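Local coordinates for protein 16S rRNA (guanine(1405)-N(7))-methyltransferase (Klebsiella pneumoniae, PDB 6PI9) that probably methylates the N7 position of guanine 1405 in 16S rRNA, using S-adenosyl-L-methionine as methyl donor, and so confers resistance to various aminoglycosides, at residues L186-L189 with E190-T194; E102-R105 with R106-F110; L83-A86 with L87-H90; P126-L129 with G130-G133; L149-E152 with T153-R157. All blocks are in the same frame, centred on the assembly; numbering follows the deposited sequence. Where two conformers were deposited one is given.

Interaction 1: L186-L189 with E190-T194; sequences LPVL and EAQKT. With SAH (S-adenosyl-L-homocysteine), chain B.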
loop_
_atom_site.group_PDB
_atom_site.type_symbol
_atom_site.label_atom_id
_atom_site.label_comp_id
_atom_site.label_asym_id
_atom_site.label_seq_id
_atom_site.Cartn_x
_atom_site.Cartn_y
_atom_site.Cartn_z
ATOM N N LEU A 186 -10.825 -1.745 -9.130
ATOM C CA LEU A 186 -10.469 -1.697 -10.550
ATOM C C LEU A 186 -9.006 -1.312 -10.790
ATOM O O LEU A 186 -8.414 -1.870 -11.733
ATOM C CB LEU A 186 -11.418 -0.732 -11.302
ATOM C CG LEU A 186 -12.875 -1.231 -11.393
ATOM C CD1 LEU A 186 -13.711 -0.347 -12.387
ATOM C CD2 LEU A 186 -12.961 -2.711 -11.792
ATOM N N PRO A 187 -8.372 -0.392 -10.037
ATOM C CA PRO A 187 -6.952 -0.117 -10.349
ATOM C C PRO A 187 -6.067 -1.308 -10.165
ATOM O O PRO A 187 -5.171 -1.512 -10.986
ATOM C CB PRO A 187 -6.542 1.018 -9.382
ATOM C CG PRO A 187 -7.858 1.741 -9.113
ATOM C CD PRO A 187 -8.919 0.637 -9.124
ATOM N N VAL A 188 -6.294 -2.117 -9.131
ATOM C CA VAL A 188 -5.361 -3.217 -8.938
ATOM C C VAL A 188 -5.672 -4.325 -9.919
ATOM O O VAL A 188 -4.784 -5.062 -10.329
ATOM C CB VAL A 188 -5.385 -3.719 -7.487
ATOM C CG1 VAL A 188 -6.628 -4.499 -7.227
ATOM C CG2 VAL A 188 -4.152 -4.642 -7.201
ATOM N N LEU A 189 -6.936 -4.464 -10.333
ATOM C CA LEU A 189 -7.223 -5.460 -11.359
ATOM C C LEU A 189 -6.588 -5.067 -12.693
ATOM O O LEU A 189 -6.008 -5.904 -13.381
ATOM C CB LEU A 189 -8.751 -5.579 -11.453
ATOM C CG LEU A 189 -9.413 -6.700 -12.197
ATOM C CD1 LEU A 189 -9.242 -7.967 -11.338
ATOM C CD2 LEU A 189 -10.892 -6.301 -12.296
ATOM N N GLU A 190 -6.679 -3.793 -13.062
ATOM C CA GLU A 190 -6.136 -3.324 -14.337
ATOM C C GLU A 190 -4.614 -3.358 -14.325
ATOM O O GLU A 190 -3.979 -3.533 -15.388
ATOM C CB GLU A 190 -6.674 -1.887 -14.627
ATOM C CG GLU A 190 -6.366 -1.367 -16.076
ATOM C CD GLU A 190 -7.291 -1.953 -17.168
ATOM O OE1 GLU A 190 -7.026 -1.716 -18.412
ATOM O OE2 GLU A 190 -8.262 -2.660 -16.794
ATOM N N ALA A 191 -4.010 -3.238 -13.134
ATOM C CA ALA A 191 -2.565 -3.409 -12.995
ATOM C C ALA A 191 -2.146 -4.831 -13.280
ATOM O O ALA A 191 -0.977 -5.082 -13.646
ATOM C CB ALA A 191 -2.130 -2.998 -11.589
ATOM N N GLN A 192 -3.043 -5.785 -13.064
ATOM C CA GLN A 192 -2.727 -7.179 -13.326
ATOM C C GLN A 192 -2.983 -7.577 -14.774
ATOM O O GLN A 192 -2.318 -8.500 -15.267
ATOM C CB GLN A 192 -3.521 -8.111 -12.399
ATOM C CG GLN A 192 -3.241 -7.926 -10.898
ATOM C CD GLN A 192 -4.255 -8.630 -10.001
ATOM O OE1 GLN A 192 -4.384 -9.850 -10.004
ATOM N NE2 GLN A 192 -5.018 -7.836 -9.259
ATOM N N LYS A 193 -3.935 -6.929 -15.462
ATOM C CA LYS A 193 -4.211 -7.261 -16.864
ATOM C C LYS A 193 -4.905 -6.085 -17.523
ATOM O O LYS A 193 -5.988 -5.707 -17.087
ATOM C CB LYS A 193 -5.084 -8.493 -16.951
ATOM C CG LYS A 193 -5.575 -8.838 -18.373
ATOM C CD LYS A 193 -4.785 -9.950 -18.968
ATOM C CE LYS A 193 -5.328 -10.379 -20.326
ATOM N NZ LYS A 193 -5.197 -9.278 -21.319
ATOM N N THR A 194 -4.289 -5.509 -18.557
ATOM C CA THR A 194 -4.918 -4.405 -19.298
ATOM C C THR A 194 -6.220 -4.849 -19.931
ATOM O O THR A 194 -6.293 -5.914 -20.530
ATOM C CB THR A 194 -3.964 -3.890 -20.393
ATOM O OG1 THR A 194 -2.804 -3.357 -19.750
ATOM C CG2 THR A 194 -4.634 -2.741 -21.231
HETATM N N SAH B . -13.445 -4.279 -1.692
HETATM C CA SAH B . -12.848 -4.370 -0.340
HETATM C CB SAH B . -11.367 -4.694 -0.427
HETATM C CG SAH B . -10.489 -3.776 -1.325
HETATM S SD SAH B . -8.689 -4.139 -1.079
HETATM C C SAH B . -13.046 -3.054 0.436
HETATM O O SAH B . -13.202 -2.017 -0.242
HETATM O OXT SAH B . -13.005 -3.009 1.681
HETATM C "C5'" SAH B . -8.394 -5.086 -2.634
HETATM C "C4'" SAH B . -8.838 -6.577 -2.544
HETATM O "O4'" SAH B . -8.770 -7.180 -3.855
HETATM C "C3'" SAH B . -8.058 -7.512 -1.575
HETATM O "O3'" SAH B . -8.960 -8.130 -0.636
HETATM C "C2'" SAH B . -7.436 -8.583 -2.470
HETATM O "O2'" SAH B . -7.475 -9.848 -1.806
HETATM C "C1'" SAH B . -8.419 -8.561 -3.650
HETATM N N9 SAH B . -7.845 -8.971 -4.917
HETATM C C8 SAH B . -6.716 -8.472 -5.515
HETATM N N7 SAH B . -6.610 -9.047 -6.751
HETATM C C5 SAH B . -7.637 -9.945 -6.887
HETATM C C6 SAH B . -8.003 -10.834 -7.872
HETATM N N6 SAH B . -7.286 -11.022 -8.961
HETATM N N1 SAH B . -9.181 -11.543 -7.709
HETATM C C2 SAH B . -9.911 -11.448 -6.572
HETATM N N3 SAH B . -9.561 -10.585 -5.569
HETATM C C4 SAH B . -8.426 -9.857 -5.766
#
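V188 and Q192, one helical turn apart, lie side by side and point the same way. V188 CG2 runs alongside the Q192 amide, 3.9 Å from its NE2. The glutamine chain is extended beyond CG (chi2 167°), which carries the amide out to the edge of the adenine of S-adenosyl-L-homocysteine. There the amide reads the base twice: Q192 NE2 donates to SAH N7 at 3.2 Å, and SAH N6 donates to Q192 OE1 at 3.3 Å. NE2 also turns back to its own helix and gives a bond to V188 O, 3.0 Å away, arriving from above the carbonyl plane. With bonds to both N7 and V188 O, the amide is fixed in rotation, NE2 facing N7 and OE1 facing the amino group. L189 O takes two backbone donors at the end of the helix, K193 N and Q192 N. E190 points its carboxylate away from the first turn, to the backbone N atoms of G195 and A197, while L189 packs on L168 and L169. A glutamine amide pairing with N6 and N7 of the adenine marks this as the base-recognition end of the cofactor pocket in a Rossmann-like methyltransferase.

Interaction 2: E102-R105 with R106-F110; sequences EWMR and RVSPF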
loop_
_atom_site.group_PDB
_atom_site.type_symbol
_atom_site.label_atom_id
_atom_site.label_comp_id
_atom_site.label_asym_id
_atom_site.label_seq_id
_atom_site.Cartn_x
_atom_site.Cartn_y
_atom_site.Cartn_z
ATOM N N GLU A 102 -22.267 7.883 6.733
ATOM C CA GLU A 102 -22.466 8.596 5.482
ATOM C C GLU A 102 -22.501 7.639 4.281
ATOM O O GLU A 102 -23.347 7.782 3.390
ATOM C CB GLU A 102 -21.366 9.640 5.328
ATOM C CG GLU A 102 -21.545 10.461 4.118
ATOM C CD GLU A 102 -20.433 11.471 3.884
ATOM O OE1 GLU A 102 -19.545 11.603 4.755
ATOM O OE2 GLU A 102 -20.453 12.139 2.821
ATOM N N TRP A 103 -21.602 6.637 4.251
ATOM C CA TRP A 103 -21.536 5.720 3.120
ATOM C C TRP A 103 -22.855 4.948 2.953
ATOM O O TRP A 103 -23.402 4.838 1.850
ATOM C CB TRP A 103 -20.346 4.765 3.326
ATOM C CG TRP A 103 -19.860 4.007 2.105
ATOM C CD1 TRP A 103 -18.767 4.303 1.315
ATOM C CD2 TRP A 103 -20.441 2.825 1.555
ATOM N NE1 TRP A 103 -18.653 3.384 0.300
ATOM C CE2 TRP A 103 -19.662 2.459 0.433
ATOM C CE3 TRP A 103 -21.558 2.038 1.901
ATOM C CZ2 TRP A 103 -19.962 1.359 -0.345
ATOM C CZ3 TRP A 103 -21.861 0.949 1.129
ATOM C CH2 TRP A 103 -21.063 0.611 0.013
ATOM N N MET A 104 -23.386 4.397 4.031
ATOM C CA MET A 104 -24.634 3.658 3.876
ATOM C C MET A 104 -25.804 4.589 3.555
ATOM O O MET A 104 -26.641 4.261 2.702
ATOM C CB MET A 104 -24.913 2.845 5.131
ATOM C CG MET A 104 -24.145 1.548 5.184
ATOM S SD MET A 104 -24.825 0.278 4.094
ATOM C CE MET A 104 -26.433 -0.012 4.847
ATOM N N ARG A 105 -25.873 5.753 4.216
ATOM C CA ARG A 105 -26.912 6.726 3.896
ATOM C C ARG A 105 -26.939 7.046 2.410
ATOM O O ARG A 105 -28.013 7.217 1.822
ATOM C CB ARG A 105 -26.693 8.006 4.699
ATOM C CG ARG A 105 -27.875 8.964 4.697
ATOM C CD ARG A 105 -27.475 10.313 5.260
ATOM N NE ARG A 105 -26.655 10.171 6.464
ATOM C CZ ARG A 105 -25.434 10.683 6.603
ATOM N NH1 ARG A 105 -24.889 11.389 5.620
ATOM N NH2 ARG A 105 -24.761 10.499 7.732
ATOM N N ARG A 106 -25.765 7.186 1.802
ATOM C CA ARG A 106 -25.682 7.528 0.377
ATOM C C ARG A 106 -25.672 6.391 -0.653
ATOM O O ARG A 106 -25.973 6.622 -1.824
ATOM C CB ARG A 106 -24.475 8.442 0.131
ATOM C CG ARG A 106 -24.478 9.712 0.967
ATOM C CD ARG A 106 -24.298 10.945 0.097
ATOM N NE ARG A 106 -23.039 11.630 0.373
ATOM C CZ ARG A 106 -22.500 12.549 -0.421
ATOM N NH1 ARG A 106 -21.349 13.121 -0.091
ATOM N NH2 ARG A 106 -23.111 12.900 -1.544
ATOM N N VAL A 107 -25.333 5.177 -0.234
ATOM C CA VAL A 107 -25.273 4.051 -1.177
ATOM C C VAL A 107 -26.452 3.084 -1.023
ATOM O O VAL A 107 -26.911 2.506 -2.015
ATOM C CB VAL A 107 -23.926 3.281 -1.061
ATOM C CG1 VAL A 107 -23.941 2.039 -1.915
ATOM C CG2 VAL A 107 -22.767 4.162 -1.483
ATOM N N SER A 108 -26.913 2.824 0.200
ATOM C CA SER A 108 -27.878 1.737 0.371
ATOM C C SER A 108 -29.193 1.935 -0.384
ATOM O O SER A 108 -29.711 0.934 -0.916
ATOM C CB SER A 108 -28.177 1.475 1.857
ATOM O OG SER A 108 -28.588 2.631 2.519
ATOM N N PRO A 109 -29.794 3.131 -0.466
ATOM C CA PRO A 109 -31.004 3.227 -1.294
ATOM C C PRO A 109 -30.760 2.793 -2.729
ATOM O O PRO A 109 -31.694 2.307 -3.384
ATOM C CB PRO A 109 -31.420 4.711 -1.183
ATOM C CG PRO A 109 -30.241 5.450 -0.650
ATOM C CD PRO A 109 -29.513 4.405 0.222
ATOM N N PHE A 110 -29.519 2.913 -3.230
ATOM C CA PHE A 110 -29.231 2.416 -4.562
ATOM C C PHE A 110 -29.275 0.899 -4.614
ATOM O O PHE A 110 -29.592 0.328 -5.673
ATOM C CB PHE A 110 -27.871 2.932 -5.013
ATOM C CG PHE A 110 -27.561 2.682 -6.457
ATOM C CD1 PHE A 110 -26.508 1.866 -6.802
ATOM C CD2 PHE A 110 -28.284 3.317 -7.465
ATOM C CE1 PHE A 110 -26.168 1.668 -8.128
ATOM C CE2 PHE A 110 -27.969 3.112 -8.791
ATOM C CZ PHE A 110 -26.888 2.295 -9.123
#
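Helix 100-111 packs against the sheet of the Rossmann-like methyltransferase domain, and within it two i to i+4 side-chain pairs, E102 with R106 and W103 with V107, lie one residue out of step on the same turn. W103 and V107 form the apolar pair. V107 CG2 sits over the centre of the six-membered ring of W103, 3.9 Å from its centroid and only 5° off the normal, a CH-pi contact. V107 CG1 meets the rim of the same ring at W103 CH2, 3.7 Å away. The indole face is turned to the valine by a first torsion that sets CG anti to the backbone N (chi1 -163°). This face of the helix lies on V254 of strand 252-259, which both W103 and V107 touch, and W103 also packs close to R96, a residue that binds S-adenosyl-L-homocysteine.

At the more exposed flank E102 and R106 run side by side. The glutamate chain is extended, the arginine bends at chi2 and chi3, and the carboxylate and guanidinium end nearly coplanar, 4° apart. R106 NH1 lies 3.2 Å from E102 OE2 in a salt bridge. The donor meets that oxygen almost along its bond to carbon. The aliphatic part of R106 lies over its own helix, with CG 3.3 Å from E102 O. Near P109, whose nitrogen has no hydrogen to give, the helix is kinked. One turn back, M104 O is gripped twice by S108, whose backbone N lies 2.9 Å away and whose OG approaches from above the carbonyl plane at 2.5 Å.

Interaction 3: L83-A86 with L87-H90; sequences LAAA and LSLH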
loop_
_atom_site.group_PDB
_atom_site.type_symbol
_atom_site.label_atom_id
_atom_site.label_comp_id
_atom_site.label_asym_id
_atom_site.label_seq_id
_atom_site.Cartn_x
_atom_site.Cartn_y
_atom_site.Cartn_z
ATOM N N LEU A 83 -16.518 -5.027 17.216
ATOM C CA LEU A 83 -16.753 -5.131 15.783
ATOM C C LEU A 83 -15.991 -4.053 15.034
ATOM O O LEU A 83 -15.406 -4.316 13.977
ATOM C CB LEU A 83 -18.248 -5.038 15.480
ATOM C CG LEU A 83 -18.530 -4.871 13.983
ATOM C CD1 LEU A 83 -18.480 -6.209 13.246
ATOM C CD2 LEU A 83 -19.842 -4.131 13.756
ATOM N N ALA A 84 -15.998 -2.827 15.561
ATOM C CA ALA A 84 -15.156 -1.777 15.001
ATOM C C ALA A 84 -13.683 -2.147 15.099
ATOM O O ALA A 84 -12.907 -1.852 14.181
ATOM C CB ALA A 84 -15.420 -0.441 15.715
ATOM N N ALA A 85 -13.292 -2.808 16.190
ATOM C CA ALA A 85 -11.891 -3.158 16.388
ATOM C C ALA A 85 -11.423 -4.214 15.388
ATOM O O ALA A 85 -10.261 -4.201 14.966
ATOM C CB ALA A 85 -11.675 -3.641 17.823
ATOM N N ALA A 86 -12.301 -5.146 15.008
ATOM C CA ALA A 86 -11.905 -6.167 14.044
ATOM C C ALA A 86 -11.823 -5.582 12.643
ATOM O O ALA A 86 -10.819 -5.757 11.936
ATOM C CB ALA A 86 -12.890 -7.329 14.084
ATOM N N LEU A 87 -12.885 -4.890 12.222
ATOM C CA LEU A 87 -12.933 -4.335 10.880
ATOM C C LEU A 87 -11.807 -3.336 10.649
ATOM O O LEU A 87 -11.419 -3.107 9.494
ATOM C CB LEU A 87 -14.306 -3.697 10.653
ATOM C CG LEU A 87 -15.443 -4.704 10.496
ATOM C CD1 LEU A 87 -16.827 -4.030 10.601
ATOM C CD2 LEU A 87 -15.285 -5.462 9.172
ATOM N N SER A 88 -11.255 -2.766 11.730
ATOM C CA SER A 88 -10.092 -1.886 11.670
ATOM C C SER A 88 -8.812 -2.619 11.271
ATOM O O SER A 88 -7.793 -1.954 11.053
ATOM C CB SER A 88 -9.867 -1.183 13.022
ATOM O OG SER A 88 -9.820 -2.105 14.100
ATOM N N LEU A 89 -8.821 -3.948 11.175
ATOM C CA LEU A 89 -7.604 -4.717 10.928
ATOM C C LEU A 89 -7.369 -5.046 9.455
ATOM O O LEU A 89 -6.292 -5.562 9.118
ATOM C CB LEU A 89 -7.625 -6.011 11.752
ATOM C CG LEU A 89 -6.950 -5.899 13.122
ATOM C CD1 LEU A 89 -7.442 -4.708 13.970
ATOM C CD2 LEU A 89 -7.132 -7.196 13.879
ATOM N N HIS A 90 -8.326 -4.749 8.574
ATOM C CA HIS A 90 -8.106 -4.773 7.136
ATOM C C HIS A 90 -8.046 -3.331 6.628
ATOM O O HIS A 90 -8.961 -2.550 6.900
ATOM C CB HIS A 90 -9.222 -5.531 6.418
ATOM C CG HIS A 90 -8.929 -5.797 4.979
ATOM N ND1 HIS A 90 -9.040 -4.818 4.011
ATOM C CD2 HIS A 90 -8.565 -6.932 4.331
ATOM C CE1 HIS A 90 -8.721 -5.328 2.832
ATOM N NE2 HIS A 90 -8.434 -6.610 2.997
#
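A86 O receives the shortest sound polar bond of the contact, from L89 N at 2.8 Å, with the donor standing above the carbonyl plane. Here the chain leaves the short helix 83-87, and the i to i+3 spacing of this bond replaces the i to i+4 pattern before it. That earlier pattern is represented by L87 N to L83 O, 3.1 Å and nearly straight at 173°, and by S88 N to A84 O, also 3.1 Å but more bent. The S88 hydroxyl is modelled too close to A85 O for its bonding to be settled.

On the apolar side L83 and L87 cross at an angle. L83 CG is set anti to the backbone N (chi1 169°), which turns the branch toward L87, L83 CD1 lying 3.8 Å from L87 CD1. L87 CG in turn rests 3.5 Å from L83 O. L87 to H90 form a type I beta turn, and H90 occupies the N-cap position of helix 91-96, its ND1 bonded to S92 N. The same imidazole touches the bound S-adenosyl-L-homocysteine, so the turn delivers a residue of the cofactor pocket. T93 OG1 lies within hydrogen-bonding reach of both L87 O and H90 O, tying the start of the next helix back to the turn. L83 and L87 lie on I127 of helix 125-131, whereas A85 and A86 face L71 of helix 63-75, so the short helix 83-87 lies between these two helices.

Interaction 4: P126-L129 with G130-G133; sequences PILL and GSMG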
loop_
_atom_site.group_PDB
_atom_site.type_symbol
_atom_site.label_atom_id
_atom_site.label_comp_id
_atom_site.label_asym_id
_atom_site.label_seq_id
_atom_site.Cartn_x
_atom_site.Cartn_y
_atom_site.Cartn_z
ATOM N N PRO A 126 -17.895 -7.498 3.759
ATOM C CA PRO A 126 -19.234 -8.075 4.048
ATOM C C PRO A 126 -19.570 -8.137 5.520
ATOM O O PRO A 126 -20.763 -8.186 5.883
ATOM C CB PRO A 126 -19.160 -9.465 3.398
ATOM C CG PRO A 126 -17.720 -9.504 2.689
ATOM C CD PRO A 126 -17.205 -8.203 2.641
ATOM N N ILE A 127 -18.567 -8.111 6.393
ATOM C CA ILE A 127 -18.856 -8.003 7.820
ATOM C C ILE A 127 -19.325 -6.586 8.169
ATOM O O ILE A 127 -20.266 -6.405 8.948
ATOM C CB ILE A 127 -17.620 -8.416 8.626
ATOM C CG1 ILE A 127 -17.287 -9.882 8.335
ATOM C CG2 ILE A 127 -17.855 -8.181 10.126
ATOM C CD1 ILE A 127 -15.994 -10.343 8.958
ATOM N N LEU A 128 -18.693 -5.567 7.585
ATOM C CA LEU A 128 -19.150 -4.186 7.755
ATOM C C LEU A 128 -20.579 -4.015 7.253
ATOM O O LEU A 128 -21.450 -3.533 7.989
ATOM C CB LEU A 128 -18.200 -3.231 7.027
ATOM C CG LEU A 128 -18.514 -1.732 7.094
ATOM C CD1 LEU A 128 -18.747 -1.313 8.563
ATOM C CD2 LEU A 128 -17.356 -0.966 6.495
ATOM N N LEU A 129 -20.832 -4.405 5.997
ATOM C CA LEU A 129 -22.193 -4.450 5.454
ATOM C C LEU A 129 -23.169 -5.167 6.364
ATOM O O LEU A 129 -24.260 -4.666 6.658
ATOM C CB LEU A 129 -22.188 -5.161 4.105
ATOM C CG LEU A 129 -21.464 -4.447 2.993
ATOM C CD1 LEU A 129 -21.564 -5.332 1.727
ATOM C CD2 LEU A 129 -22.118 -3.109 2.828
ATOM N N GLY A 130 -22.845 -6.390 6.745
ATOM C CA GLY A 130 -23.797 -7.163 7.511
ATOM C C GLY A 130 -24.191 -6.491 8.806
ATOM O O GLY A 130 -25.349 -6.588 9.243
ATOM N N SER A 131 -23.249 -5.794 9.440
ATOM C CA SER A 131 -23.588 -5.099 10.675
ATOM C C SER A 131 -24.622 -4.006 10.440
ATOM O O SER A 131 -25.360 -3.654 11.366
ATOM C CB SER A 131 -22.330 -4.494 11.288
ATOM O OG SER A 131 -21.817 -3.482 10.449
ATOM N N MET A 132 -24.692 -3.478 9.215
ATOM C CA MET A 132 -25.539 -2.350 8.869
ATOM C C MET A 132 -26.800 -2.767 8.124
ATOM O O MET A 132 -27.439 -1.928 7.465
ATOM C CB MET A 132 -24.729 -1.343 8.060
ATOM C CG MET A 132 -23.541 -0.837 8.858
ATOM S SD MET A 132 -22.548 0.470 8.098
ATOM C CE MET A 132 -21.557 0.905 9.534
ATOM N N GLY A 133 -27.170 -4.050 8.233
ATOM C CA GLY A 133 -28.419 -4.568 7.725
ATOM C C GLY A 133 -28.366 -5.153 6.336
ATOM O O GLY A 133 -29.403 -5.626 5.853
#
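L128 CG is anti to the backbone N (chi1 -180°) and M132 CG is anti to its own carbonyl carbon (chi1 -60°), a combination that lets the two chains cross. M132 then runs extended, so that its terminal methyl comes across the leucine, CE lying 3.7 Å from L128 CD1. M132 CG meanwhile passes 3.5 Å from L128 O. S131 OG folds back to L128 O in a very short bond of 2.5 Å. Helix 125-131 is the connecting helix of a beta-alpha-beta unit between strands 117-120 and 137-141, and a Schellman motif closes it: G133, with positive phi, is the C-prime residue, its N bonded to G130 O at 3.3 Å, while V134 N reaches L129 O. M132 N also bonds to L129 O, 2.9 Å away. G130 N keeps a regular helical bond to P126 O, and S131 N one to I127 O. L128 packs on L87 of helix 83-87, M132 on A100 and M104 of helix 100-111, and L129 on D119 of strand 117-120.

Interaction 5: L149-E152 with T153-R157; sequences LVNE and TARAR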
loop_
_atom_site.group_PDB
_atom_site.type_symbol
_atom_site.label_atom_id
_atom_site.label_comp_id
_atom_site.label_asym_id
_atom_site.label_seq_id
_atom_site.Cartn_x
_atom_site.Cartn_y
_atom_site.Cartn_z
ATOM N N LEU A 149 -13.136 -15.731 7.490
ATOM C CA LEU A 149 -13.686 -14.871 8.536
ATOM C C LEU A 149 -15.108 -14.452 8.212
ATOM O O LEU A 149 -15.978 -14.416 9.096
ATOM C CB LEU A 149 -12.810 -13.634 8.708
ATOM C CG LEU A 149 -11.485 -13.853 9.440
ATOM C CD1 LEU A 149 -10.699 -12.539 9.506
ATOM C CD2 LEU A 149 -11.730 -14.429 10.812
ATOM N N VAL A 150 -15.356 -14.130 6.946
ATOM C CA VAL A 150 -16.692 -13.734 6.528
ATOM C C VAL A 150 -17.691 -14.855 6.771
ATOM O O VAL A 150 -18.745 -14.636 7.361
ATOM C CB VAL A 150 -16.668 -13.306 5.063
ATOM C CG1 VAL A 150 -18.089 -13.188 4.554
ATOM C CG2 VAL A 150 -15.923 -11.972 4.981
ATOM N N ASN A 151 -17.376 -16.070 6.314
ATOM C CA ASN A 151 -18.309 -17.188 6.477
ATOM C C ASN A 151 -18.560 -17.504 7.947
ATOM O O ASN A 151 -19.700 -17.789 8.349
ATOM C CB ASN A 151 -17.771 -18.434 5.755
ATOM C CG ASN A 151 -17.960 -18.352 4.267
ATOM O OD1 ASN A 151 -18.985 -17.853 3.828
ATOM N ND2 ASN A 151 -16.978 -18.825 3.478
ATOM N N GLU A 152 -17.505 -17.504 8.759
ATOM C CA GLU A 152 -17.664 -17.792 10.183
ATOM C C GLU A 152 -18.530 -16.743 10.869
ATOM O O GLU A 152 -19.429 -17.070 11.653
ATOM C CB GLU A 152 -16.293 -17.854 10.845
ATOM C CG GLU A 152 -15.468 -19.037 10.394
ATOM C CD GLU A 152 -14.174 -19.173 11.173
ATOM O OE1 GLU A 152 -14.204 -18.946 12.417
ATOM O OE2 GLU A 152 -13.139 -19.514 10.545
ATOM N N THR A 153 -18.257 -15.467 10.601
ATOM C CA THR A 153 -19.025 -14.411 11.250
ATOM C C THR A 153 -20.482 -14.475 10.821
ATOM O O THR A 153 -21.394 -14.348 11.644
ATOM C CB THR A 153 -18.410 -13.049 10.908
ATOM O OG1 THR A 153 -17.037 -13.044 11.323
ATOM C CG2 THR A 153 -19.187 -11.891 11.577
ATOM N N ALA A 154 -20.717 -14.680 9.521
ATOM C CA ALA A 154 -22.081 -14.712 9.000
ATOM C C ALA A 154 -22.893 -15.854 9.604
ATOM O O ALA A 154 -24.037 -15.649 10.018
ATOM C CB ALA A 154 -22.055 -14.814 7.477
ATOM N N ARG A 155 -22.334 -17.075 9.646
ATOM C CA ARG A 155 -23.079 -18.183 10.232
ATOM C C ARG A 155 -23.372 -17.949 11.713
ATOM O O ARG A 155 -24.447 -18.329 12.196
ATOM C CB ARG A 155 -22.325 -19.503 10.035
ATOM C CG ARG A 155 -22.188 -19.958 8.585
ATOM C CD ARG A 155 -21.698 -21.401 8.572
ATOM N NE ARG A 155 -20.967 -21.740 7.351
ATOM C CZ ARG A 155 -19.662 -21.520 7.180
ATOM N NH1 ARG A 155 -18.951 -20.889 8.108
ATOM N NH2 ARG A 155 -19.076 -21.872 6.057
ATOM N N ALA A 156 -22.443 -17.318 12.442
ATOM C CA ALA A 156 -22.667 -17.021 13.856
ATOM C C ALA A 156 -23.717 -15.938 14.073
ATOM O O ALA A 156 -24.354 -15.913 15.132
ATOM C CB ALA A 156 -21.359 -16.590 14.524
ATOM N N ARG A 157 -23.897 -15.031 13.117
ATOM C CA ARG A 157 -24.856 -13.945 13.263
ATOM C C ARG A 157 -26.198 -14.272 12.620
ATOM O O ARG A 157 -27.140 -13.480 12.748
ATOM C CB ARG A 157 -24.293 -12.646 12.663
ATOM C CG ARG A 157 -23.034 -12.101 13.339
ATOM C CD ARG A 157 -23.322 -11.546 14.702
ATOM N NE ARG A 157 -24.187 -10.370 14.657
ATOM C CZ ARG A 157 -24.809 -9.893 15.734
ATOM N NH1 ARG A 157 -24.662 -10.514 16.905
ATOM N NH2 ARG A 157 -25.599 -8.831 15.643
#
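In the conformer described, one of two, R155 folds back over N151 on helix 144-157, the connecting helix of the beta-alpha-beta unit between strands 137-141 and 162-165; the placing of its tip is therefore less sure. R155 CB starts 3.6 Å from N151 O, and R155 CG comes closer, 3.3 Å from N151 O. CD passes on at the outer limit of contact. The chain is extended from CG to NE, and the turn at chi4 (86°) then swings the guanidinium back toward the preceding turn. R155 CZ lies 3.9 Å from N151 CB, R155 NH1 is 3.6 Å from N151 CB, and NH2 lies nearest the same carbon, with N151 CG just beyond. The two side chains cross, their amide and guanidinium planes 45° apart. NH1 is also near N151 O, but at an angle too poor for a hydrogen bond; that oxygen takes R155 N instead, along a nearly straight path of 170°.

The amide of N151 is engaged by the neighbouring edge strand, its OD1 accepting from A163 N. E152, one residue on, sends its carboxylate to a salt bridge with R69 of helix 63-75. T153 faces the buried side, touching L72 and I127. T153 OG1 returns to L149 O at 2.8 Å, while T153 N meets L149 O from the opposite face of the carbonyl plane at 2.9 Å.

Overall arrangement
All five contacts are local and follow one another in series, so none nests in or crosses another, and each closes only a helical turn or a tight turn. From the N terminus, interaction 3 comes first, at the turn before helix 91-96, then interaction 2 in helix 100-111. Interaction 4 ends helix 125-131 and touches both: L83 reaches S131 and L87 reaches L128, and M104 CE meets M132 O. Interaction 5 joins this cluster through P126 and I127, which lie against V150 and T153. Interaction 1 stands apart, its centre about 27 Å from that of interaction 4, across the chain's centre. Interactions 1 and 3 each contribute a residue to the cofactor pocket.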